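Local coordinates for protein glutamine amido transferase (Methylobacillus flagellatus, PDB 3M3P) that belongs to the glutamine amidotransferase family, alpha/beta proteins built round a mixed beta sheet packed against helices, its particular role being undefined, at residues P5-Q10 / S50-M55; E45-S50 / Q81-I86; A73-A78 / Q93-A98. All coordinates share one frame; numbering follows the deposited sequence. Where two conformers were deposited one is given.

Contact 1. Residues P5-Q10 / S50-M55; sequences PVMIIQ and SGLAMM
Ser50 meets the first segment mainly through its backbone: its N donates to Pro5 O over 3.0 Å, arriving from above the carbonyl plane, 48° out of it. Its OG, bonded to the carbonyl of Lys4, also rests against the CG2 methyl of Val6. Gly51 O accepts the N-H of Met7. At Leu52 side chains take over. Leu52 and Met7 lie side by side and point the same way, and Leu52 CD1 presses on Met7 CE at 3.3 Å, tighter than normal van der Waals contact. The bend of the selenomethionine at chi3 (55°) sets CE there. The same CD1 reaches Ile9 CG1 at 3.8 Å, the two side chains meeting at a slant. Strands 6-10 and 51-54 are parallel neighbours, 19° apart in direction, in the parallel part of the sheet of this alpha/beta fold. Met7, Leu52 and Met54 face helix 68-81, whereas Val6, Ile8 and Ala53 face helix 18-26. Ala53 is held at both its N and its O by the neighbouring strand: its N bonds to Met7 O at 2.9 Å, almost in line with that C=O, and its O takes Ile9 N at 2.8 Å. Its small CB sits against Ile8 CG1. Met54 lays CG on Ile9 CB at 3.9 Å, then its selenium end leads away toward Ile75, while its backbone O is hydrogen-bonded to His88 ND1. Met55 N closes the series on Ile9 O at 3.0 Å; its CG, anti to the carbonyl carbon, meets Ile8 CG2, and the bend at chi2 keeps SE against the same methyl.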
loop_
_atom_site.group_PDB
_atom_site.type_symbol
_atom_site.label_atom_id
_atom_site.label_comp_id
_atom_site.label_asym_id
_atom_site.label_seq_id
_atom_site.Cartn_x
_atom_site.Cartn_y
_atom_site.Cartn_z
ATOM N N PRO A 5 6.834 -17.612 -4.363
ATOM C CA PRO A 5 6.212 -16.416 -4.886
ATOM C C PRO A 5 5.927 -15.386 -3.774
ATOM O O PRO A 5 5.647 -15.734 -2.631
ATOM C CB PRO A 5 4.892 -16.925 -5.450
ATOM C CG PRO A 5 4.568 -18.080 -4.602
ATOM C CD PRO A 5 5.937 -18.780 -4.470
ATOM N N VAL A 6 5.945 -14.128 -4.156
ATOM C CA VAL A 6 5.286 -13.078 -3.355
ATOM C C VAL A 6 3.787 -13.288 -3.475
ATOM O O VAL A 6 3.260 -13.447 -4.581
ATOM C CB VAL A 6 5.695 -11.683 -3.817
ATOM C CG1 VAL A 6 4.864 -10.580 -3.123
ATOM C CG2 VAL A 6 7.224 -11.484 -3.571
HETATM N N MSE A 7 3.077 -13.338 -2.350
HETATM C CA MSE A 7 1.632 -13.413 -2.363
HETATM C C MSE A 7 1.074 -12.003 -2.340
HETATM O O MSE A 7 1.447 -11.216 -1.498
HETATM C CB MSE A 7 1.190 -14.183 -1.158
HETATM C CG MSE A 7 -0.270 -14.044 -0.814
HETATM SE SE MSE A 7 -1.030 -15.281 0.572
HETATM C CE MSE A 7 0.168 -14.995 2.171
ATOM N N ILE A 8 0.197 -11.680 -3.258
ATOM C CA ILE A 8 -0.437 -10.367 -3.375
ATOM C C ILE A 8 -1.927 -10.543 -3.126
ATOM O O ILE A 8 -2.612 -11.293 -3.833
ATOM C CB ILE A 8 -0.223 -9.684 -4.762
ATOM C CG1 ILE A 8 1.261 -9.573 -5.105
ATOM C CG2 ILE A 8 -0.952 -8.356 -4.793
ATOM C CD1 ILE A 8 1.559 -8.856 -6.425
ATOM N N ILE A 9 -2.422 -9.879 -2.101
ATOM C CA ILE A 9 -3.829 -9.882 -1.775
ATOM C C ILE A 9 -4.489 -8.679 -2.429
ATOM O O ILE A 9 -4.114 -7.525 -2.204
ATOM C CB ILE A 9 -4.054 -9.813 -0.223
ATOM C CG1 ILE A 9 -3.212 -10.870 0.513
ATOM C CG2 ILE A 9 -5.571 -9.883 0.119
ATOM C CD1 ILE A 9 -3.400 -12.285 0.044
ATOM N N GLN A 10 -5.460 -9.005 -3.279
ATOM C CA GLN A 10 -6.242 -8.018 -3.993
ATOM C C GLN A 10 -7.688 -8.091 -3.503
ATOM O O GLN A 10 -8.193 -9.161 -3.142
ATOM C CB GLN A 10 -6.118 -8.351 -5.478
ATOM C CG GLN A 10 -6.649 -7.333 -6.472
ATOM C CD GLN A 10 -6.121 -7.557 -7.898
ATOM O OE1 GLN A 10 -4.949 -8.028 -8.155
ATOM N NE2 GLN A 10 -6.953 -7.147 -8.815
ATOM N N SER A 50 7.325 -15.800 -0.193
ATOM C CA SER A 50 8.562 -15.124 0.131
ATOM C C SER A 50 8.302 -13.746 0.808
ATOM O O SER A 50 9.184 -13.190 1.490
ATOM C CB SER A 50 9.430 -14.925 -1.106
ATOM O OG SER A 50 8.737 -14.203 -2.107
ATOM N N GLY A 51 7.110 -13.202 0.557
ATOM C CA GLY A 51 6.693 -11.894 1.074
ATOM C C GLY A 51 5.190 -11.744 0.807
ATOM O O GLY A 51 4.663 -12.500 0.012
ATOM N N LEU A 52 4.524 -10.847 1.525
ATOM C CA LEU A 52 3.099 -10.651 1.475
ATOM C C LEU A 52 2.845 -9.199 1.120
ATOM O O LEU A 52 3.309 -8.311 1.821
ATOM C CB LEU A 52 2.483 -10.990 2.801
ATOM C CG LEU A 52 0.999 -10.703 2.947
ATOM C CD1 LEU A 52 0.233 -11.682 2.019
ATOM C CD2 LEU A 52 0.524 -10.959 4.377
ATOM N N ALA A 53 2.142 -8.918 0.048
ATOM C CA ALA A 53 1.798 -7.570 -0.376
ATOM C C ALA A 53 0.280 -7.476 -0.360
ATOM O O ALA A 53 -0.424 -8.469 -0.692
ATOM C CB ALA A 53 2.320 -7.278 -1.754
HETATM N N MSE A 54 -0.270 -6.323 0.031
HETATM C CA MSE A 54 -1.739 -6.114 0.016
HETATM C C MSE A 54 -2.024 -4.800 -0.638
HETATM O O MSE A 54 -1.350 -3.807 -0.367
HETATM C CB MSE A 54 -2.268 -6.094 1.460
HETATM C CG MSE A 54 -2.052 -7.438 2.206
HETATM SE SE MSE A 54 -2.771 -7.469 3.981
HETATM C CE MSE A 54 -1.303 -6.456 4.848
HETATM N N MSE A 55 -2.972 -4.777 -1.555
HETATM C CA MSE A 55 -3.415 -3.596 -2.270
HETATM C C MSE A 55 -4.527 -2.893 -1.533
HETATM O O MSE A 55 -4.831 -3.214 -0.371
HETATM C CB MSE A 55 -3.786 -3.971 -3.710
HETATM C CG MSE A 55 -2.799 -4.935 -4.394
HETATM SE SE MSE A 55 -0.870 -4.422 -4.322
HETATM C CE MSE A 55 -1.005 -2.592 -5.035
#

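Contact 2. Residues E45-S50 / Q81-I86; sequences EIRDCS and QRVPVI
Ile46 and Val83 reach toward each other tip to tip, Ile46 CG1 lying 4.1 Å from Val83 CG1, and this pair is part of the buried, well-packed side. Ile46 CG1 stands anti to its backbone N (chi1 -170°), which directs it at the valine; the branch CG2 goes to Gln81 CG, at 4.0 Å, where the two side chains slide past each other in opposite directions. Val83 CG1 also meets Cys49 SG at 3.9 Å and the Ser50 carbonyl carbon, and Pro84 CD sits 3.3 Å from Ser50 O. Leu74 and Ala78 of helix 68-81 and Met7 of strand 6-10 close round Ile46, so its side chain, on a short 3-10 turn, is wedged between the helix and the sheet. At Arg82 that helix ends in a Schellman motif, turning the chain into strand 85-88.

The solvent side is looser. Arg47 and Gln81, both exposed, cross at about a right angle, their guanidinium and amide planes 14° apart, and Arg47 NH1 makes a weak hydrogen bond of 3.5 Å to Gln81 OE1. Shape-fitted aliphatic groups therefore probably carry the join, the long polar pair adding little at its rim.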
loop_
_atom_site.group_PDB
_atom_site.type_symbol
_atom_site.label_atom_id
_atom_site.label_comp_id
_atom_site.label_asym_id
_atom_site.label_seq_id
_atom_site.Cartn_x
_atom_site.Cartn_y
_atom_site.Cartn_z
ATOM N N GLU A 45 -0.226 -21.632 5.637
ATOM C CA GLU A 45 1.169 -21.441 6.015
ATOM C C GLU A 45 1.746 -20.230 5.284
ATOM O O GLU A 45 2.048 -20.297 4.095
ATOM C CB GLU A 45 1.932 -22.704 5.687
ATOM C CG GLU A 45 3.481 -22.702 5.771
ATOM C CD GLU A 45 3.996 -22.265 7.138
ATOM O OE1 GLU A 45 3.907 -21.074 7.474
ATOM O OE2 GLU A 45 4.543 -23.141 7.867
ATOM N N ILE A 46 1.990 -19.188 6.030
ATOM C CA ILE A 46 2.607 -17.968 5.512
ATOM C C ILE A 46 3.978 -18.244 4.858
ATOM O O ILE A 46 4.391 -17.560 3.913
ATOM C CB ILE A 46 2.738 -16.893 6.603
ATOM C CG1 ILE A 46 3.149 -15.527 5.990
ATOM C CG2 ILE A 46 3.737 -17.305 7.704
ATOM C CD1 ILE A 46 2.184 -14.885 4.924
ATOM N N ARG A 47 4.705 -19.232 5.358
ATOM C CA ARG A 47 6.026 -19.540 4.851
ATOM C C ARG A 47 5.982 -20.108 3.400
ATOM O O ARG A 47 7.036 -20.308 2.791
ATOM C CB ARG A 47 6.786 -20.474 5.760
ATOM C CG ARG A 47 6.992 -19.947 7.187
ATOM C CD ARG A 47 8.270 -19.227 7.297
ATOM N NE ARG A 47 9.350 -20.088 6.827
ATOM C CZ ARG A 47 9.883 -21.104 7.498
ATOM N NH1 ARG A 47 9.542 -21.362 8.763
ATOM N NH2 ARG A 47 10.814 -21.851 6.881
ATOM N N ASP A 48 4.787 -20.363 2.861
ATOM C CA ASP A 48 4.624 -20.705 1.465
ATOM C C ASP A 48 4.898 -19.508 0.564
ATOM O O ASP A 48 5.026 -19.718 -0.640
ATOM C CB ASP A 48 3.175 -21.218 1.182
ATOM C CG ASP A 48 2.855 -22.609 1.763
ATOM O OD1 ASP A 48 3.687 -23.238 2.413
ATOM O OD2 ASP A 48 1.714 -23.017 1.453
ATOM N N CYS A 49 5.049 -18.311 1.120
ATOM C CA CYS A 49 5.352 -17.133 0.278
ATOM C C CYS A 49 6.657 -16.490 0.730
ATOM O O CYS A 49 7.100 -16.648 1.882
ATOM C CB CYS A 49 4.192 -16.145 0.207
ATOM S SG CYS A 49 4.001 -15.079 1.660
ATOM N N SER A 50 7.325 -15.800 -0.193
ATOM C CA SER A 50 8.562 -15.124 0.131
ATOM C C SER A 50 8.302 -13.746 0.808
ATOM O O SER A 50 9.184 -13.190 1.490
ATOM C CB SER A 50 9.430 -14.925 -1.106
ATOM O OG SER A 50 8.737 -14.203 -2.107
ATOM N N GLN A 81 7.114 -14.643 11.630
ATOM C CA GLN A 81 7.983 -15.509 10.857
ATOM C C GLN A 81 9.013 -14.736 10.027
ATOM O O GLN A 81 9.758 -15.330 9.244
ATOM C CB GLN A 81 7.153 -16.456 9.956
ATOM C CG GLN A 81 6.359 -17.474 10.733
ATOM C CD GLN A 81 7.298 -18.404 11.503
ATOM O OE1 GLN A 81 8.211 -18.963 10.887
ATOM N NE2 GLN A 81 7.055 -18.571 12.820
ATOM N N ARG A 82 9.000 -13.406 10.143
ATOM C CA ARG A 82 9.881 -12.550 9.344
ATOM C C ARG A 82 9.670 -12.677 7.855
ATOM O O ARG A 82 10.637 -12.608 7.061
ATOM C CB ARG A 82 11.376 -12.760 9.718
ATOM C CG ARG A 82 11.599 -12.378 11.193
ATOM C CD ARG A 82 13.052 -12.393 11.653
ATOM N NE ARG A 82 13.772 -11.373 10.908
ATOM C CZ ARG A 82 13.688 -10.054 11.126
ATOM N NH1 ARG A 82 12.956 -9.556 12.146
ATOM N NH2 ARG A 82 14.377 -9.223 10.325
ATOM N N VAL A 83 8.429 -12.895 7.430
ATOM C CA VAL A 83 8.043 -12.823 6.022
ATOM C C VAL A 83 7.602 -11.347 5.844
ATOM O O VAL A 83 6.657 -10.891 6.496
ATOM C CB VAL A 83 6.879 -13.785 5.725
ATOM C CG1 VAL A 83 6.336 -13.564 4.326
ATOM C CG2 VAL A 83 7.358 -15.232 5.919
ATOM N N PRO A 84 8.347 -10.574 5.022
ATOM C CA PRO A 84 8.030 -9.160 4.933
ATOM C C PRO A 84 6.637 -8.892 4.387
ATOM O O PRO A 84 6.150 -9.593 3.499
ATOM C CB PRO A 84 9.087 -8.621 3.983
ATOM C CG PRO A 84 9.406 -9.769 3.084
ATOM C CD PRO A 84 9.330 -10.960 3.978
ATOM N N VAL A 85 6.035 -7.812 4.879
ATOM C CA VAL A 85 4.717 -7.346 4.465
ATOM C C VAL A 85 4.811 -5.951 3.924
ATOM O O VAL A 85 5.466 -5.078 4.515
ATOM C CB VAL A 85 3.683 -7.413 5.648
ATOM C CG1 VAL A 85 2.265 -7.052 5.148
ATOM C CG2 VAL A 85 3.685 -8.802 6.329
ATOM N N ILE A 86 4.122 -5.689 2.819
ATOM C CA ILE A 86 3.963 -4.328 2.285
ATOM C C ILE A 86 2.487 -4.076 2.062
ATOM O O ILE A 86 1.790 -4.905 1.467
ATOM C CB ILE A 86 4.848 -4.062 1.014
ATOM C CG1 ILE A 86 4.687 -2.602 0.573
ATOM C CG2 ILE A 86 4.516 -5.043 -0.119
ATOM C CD1 ILE A 86 5.770 -2.086 -0.415
#

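Contact 3. Residues A73-A78 / Q93-A98; sequences ALIRDA and QLLAKA
Ala98 CB fills the centre of the contact, lying 3.5 Å from Ile75 CG2 and 3.7 Å from Ile75 CB. A methyl is all that Ala98 sets between the helices, and Ile75 comes right up to it. Ile75 CG2 stands anti to its backbone N and touches two residues at once: besides Ala98 CB it meets Leu95 CD1 at 3.6 Å, the isoleucine and leucine side chains meeting aslant. The longer branch of Ile75 diverges from CG2, and its end, Ile75 CD1, rests near the Leu94 carbonyl, 3.8 Å from Leu94 O, and by the Leu94 CB. A single isoleucine thus spreads over one turn of the partner helix.

The helix segments cross at -79° with their axes 9.0 Å apart. Helix 68-81 is the connection of a beta-alpha-beta crossover from strand 51-54 to strand 85-88, and helix 90-98 follows that second strand, after the probable nucleophile elbow at Cys89 that is familiar in this family. Ile75 and Leu95 both also touch Met54, which ties the two helices to the same strand of the sheet, while Leu72 of helix 68-81 adds to the packing on Ala98.

Outward from the apolar part, Arg76 sets its CG and CD against Ala98 O, then turns at chi3 (-75°). Arg76 NH1 gives Ala98 O a hydrogen bond of 3.2 Å, nearly straight at 165°; the donor lies in the carbonyl plane on a lone pair, and the oxygen lies close to the guanidinium plane. Since Ala98 ends helix 90-98, the positive charge of the exposed Arg76 sits at the C-terminal end, where the helix dipole would probably favour it.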
loop_
_atom_site.group_PDB
_atom_site.type_symbol
_atom_site.label_atom_id
_atom_site.label_comp_id
_atom_site.label_asym_id
_atom_site.label_seq_id
_atom_site.Cartn_x
_atom_site.Cartn_y
_atom_site.Cartn_z
ATOM N N ALA A 73 -4.840 -12.818 11.068
ATOM C CA ALA A 73 -3.973 -13.844 11.653
ATOM C C ALA A 73 -2.755 -14.161 10.752
ATOM O O ALA A 73 -1.614 -14.333 11.211
ATOM C CB ALA A 73 -4.771 -15.112 11.998
ATOM N N LEU A 74 -2.978 -14.230 9.447
ATOM C CA LEU A 74 -1.899 -14.454 8.499
ATOM C C LEU A 74 -0.854 -13.333 8.511
ATOM O O LEU A 74 0.337 -13.593 8.447
ATOM C CB LEU A 74 -2.477 -14.627 7.094
ATOM C CG LEU A 74 -1.520 -15.116 6.023
ATOM C CD1 LEU A 74 -1.074 -16.603 6.361
ATOM C CD2 LEU A 74 -2.223 -15.020 4.676
ATOM N N ILE A 75 -1.314 -12.085 8.614
ATOM C CA ILE A 75 -0.385 -10.948 8.730
ATOM C C ILE A 75 0.438 -11.088 9.998
ATOM O O ILE A 75 1.636 -10.894 9.998
ATOM C CB ILE A 75 -1.147 -9.618 8.695
ATOM C CG1 ILE A 75 -1.835 -9.365 7.345
ATOM C CG2 ILE A 75 -0.166 -8.464 9.019
ATOM C CD1 ILE A 75 -2.972 -8.363 7.468
ATOM N N ARG A 76 -0.217 -11.382 11.106
ATOM C CA ARG A 76 0.509 -11.635 12.345
ATOM C C ARG A 76 1.536 -12.714 12.187
ATOM O O ARG A 76 2.682 -12.592 12.688
ATOM C CB ARG A 76 -0.414 -11.918 13.527
ATOM C CG ARG A 76 -1.162 -10.660 13.927
ATOM C CD ARG A 76 -1.847 -10.808 15.280
ATOM N NE ARG A 76 -2.981 -11.631 15.096
ATOM C CZ ARG A 76 -4.217 -11.222 14.795
ATOM N NH1 ARG A 76 -4.496 -9.965 14.678
ATOM N NH2 ARG A 76 -5.169 -12.126 14.608
ATOM N N ASP A 77 1.166 -13.799 11.500
ATOM C CA ASP A 77 2.108 -14.893 11.286
ATOM C C ASP A 77 3.322 -14.423 10.427
ATOM O O ASP A 77 4.452 -14.827 10.681
ATOM C CB ASP A 77 1.437 -16.073 10.597
ATOM C CG ASP A 77 0.473 -16.852 11.433
ATOM O OD1 ASP A 77 0.386 -16.636 12.673
ATOM O OD2 ASP A 77 -0.177 -17.745 10.792
ATOM N N ALA A 78 3.062 -13.597 9.403
ATOM C CA ALA A 78 4.147 -13.077 8.576
ATOM C C ALA A 78 5.130 -12.305 9.476
ATOM O O ALA A 78 6.347 -12.493 9.394
ATOM C CB ALA A 78 3.601 -12.164 7.498
ATOM N N GLN A 93 -3.574 -0.155 6.167
ATOM C CA GLN A 93 -4.492 -0.193 7.276
ATOM C C GLN A 93 -4.617 -1.569 7.901
ATOM O O GLN A 93 -4.714 -1.685 9.128
ATOM C CB GLN A 93 -5.843 0.329 6.844
ATOM C CG GLN A 93 -5.837 1.801 6.490
ATOM C CD GLN A 93 -7.124 2.258 5.887
ATOM O OE1 GLN A 93 -7.951 1.444 5.453
ATOM N NE2 GLN A 93 -7.307 3.571 5.767
ATOM N N LEU A 94 -4.625 -2.614 7.093
ATOM C CA LEU A 94 -4.762 -3.973 7.603
ATOM C C LEU A 94 -3.502 -4.473 8.294
ATOM O O LEU A 94 -3.590 -5.142 9.317
ATOM C CB LEU A 94 -5.193 -4.930 6.480
ATOM C CG LEU A 94 -6.600 -4.676 5.954
ATOM C CD1 LEU A 94 -6.789 -5.613 4.746
ATOM C CD2 LEU A 94 -7.657 -4.821 7.018
ATOM N N LEU A 95 -2.347 -4.159 7.745
ATOM C CA LEU A 95 -1.094 -4.402 8.473
ATOM C C LEU A 95 -1.124 -3.748 9.858
ATOM O O LEU A 95 -0.799 -4.371 10.863
ATOM C CB LEU A 95 0.133 -3.988 7.611
ATOM C CG LEU A 95 1.505 -4.042 8.264
ATOM C CD1 LEU A 95 1.822 -5.432 8.778
ATOM C CD2 LEU A 95 2.549 -3.511 7.307
ATOM N N ALA A 96 -1.532 -2.487 9.925
ATOM C CA ALA A 96 -1.583 -1.792 11.186
ATOM C C ALA A 96 -2.579 -2.430 12.130
ATOM O O ALA A 96 -2.270 -2.660 13.311
ATOM C CB ALA A 96 -1.954 -0.312 10.930
ATOM N N LYS A 97 -3.790 -2.748 11.644
ATOM C CA LYS A 97 -4.827 -3.359 12.495
ATOM C C LYS A 97 -4.393 -4.722 13.013
ATOM O O LYS A 97 -4.597 -5.012 14.189
ATOM C CB LYS A 97 -6.153 -3.454 11.735
ATOM C CG LYS A 97 -7.285 -3.906 12.632
ATOM C CD LYS A 97 -8.696 -3.423 12.207
ATOM C CE LYS A 97 -9.700 -3.705 13.363
ATOM N NZ LYS A 97 -11.106 -3.487 12.931
ATOM N N ALA A 98 -3.808 -5.548 12.140
ATOM C CA ALA A 98 -3.329 -6.873 12.546
ATOM C C ALA A 98 -2.355 -6.758 13.729
ATOM O O ALA A 98 -2.372 -7.600 14.612
ATOM C CB ALA A 98 -2.637 -7.573 11.399
#

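Contacts 1 and 2 have centres about 9 Å apart and share Ser50; their segments alternate along the chain. Contact 3 opens after contact 1 has closed, with its centre about 12 Å from that of contact 1 and 11 Å from that of contact 2. Strand 51-54 of contact 1 pairs with strand 85-88, which segment 81-86 of contact 2 enters, and helix 68-81 of contact 3 connects these strands. Met7 CE touches both Ile46 CD1 of contact 2 and Leu74 CD2 of contact 3. Together the three join neighbouring strands, the loop beside them and two covering helices into one continuous part of the amidotransferase fold.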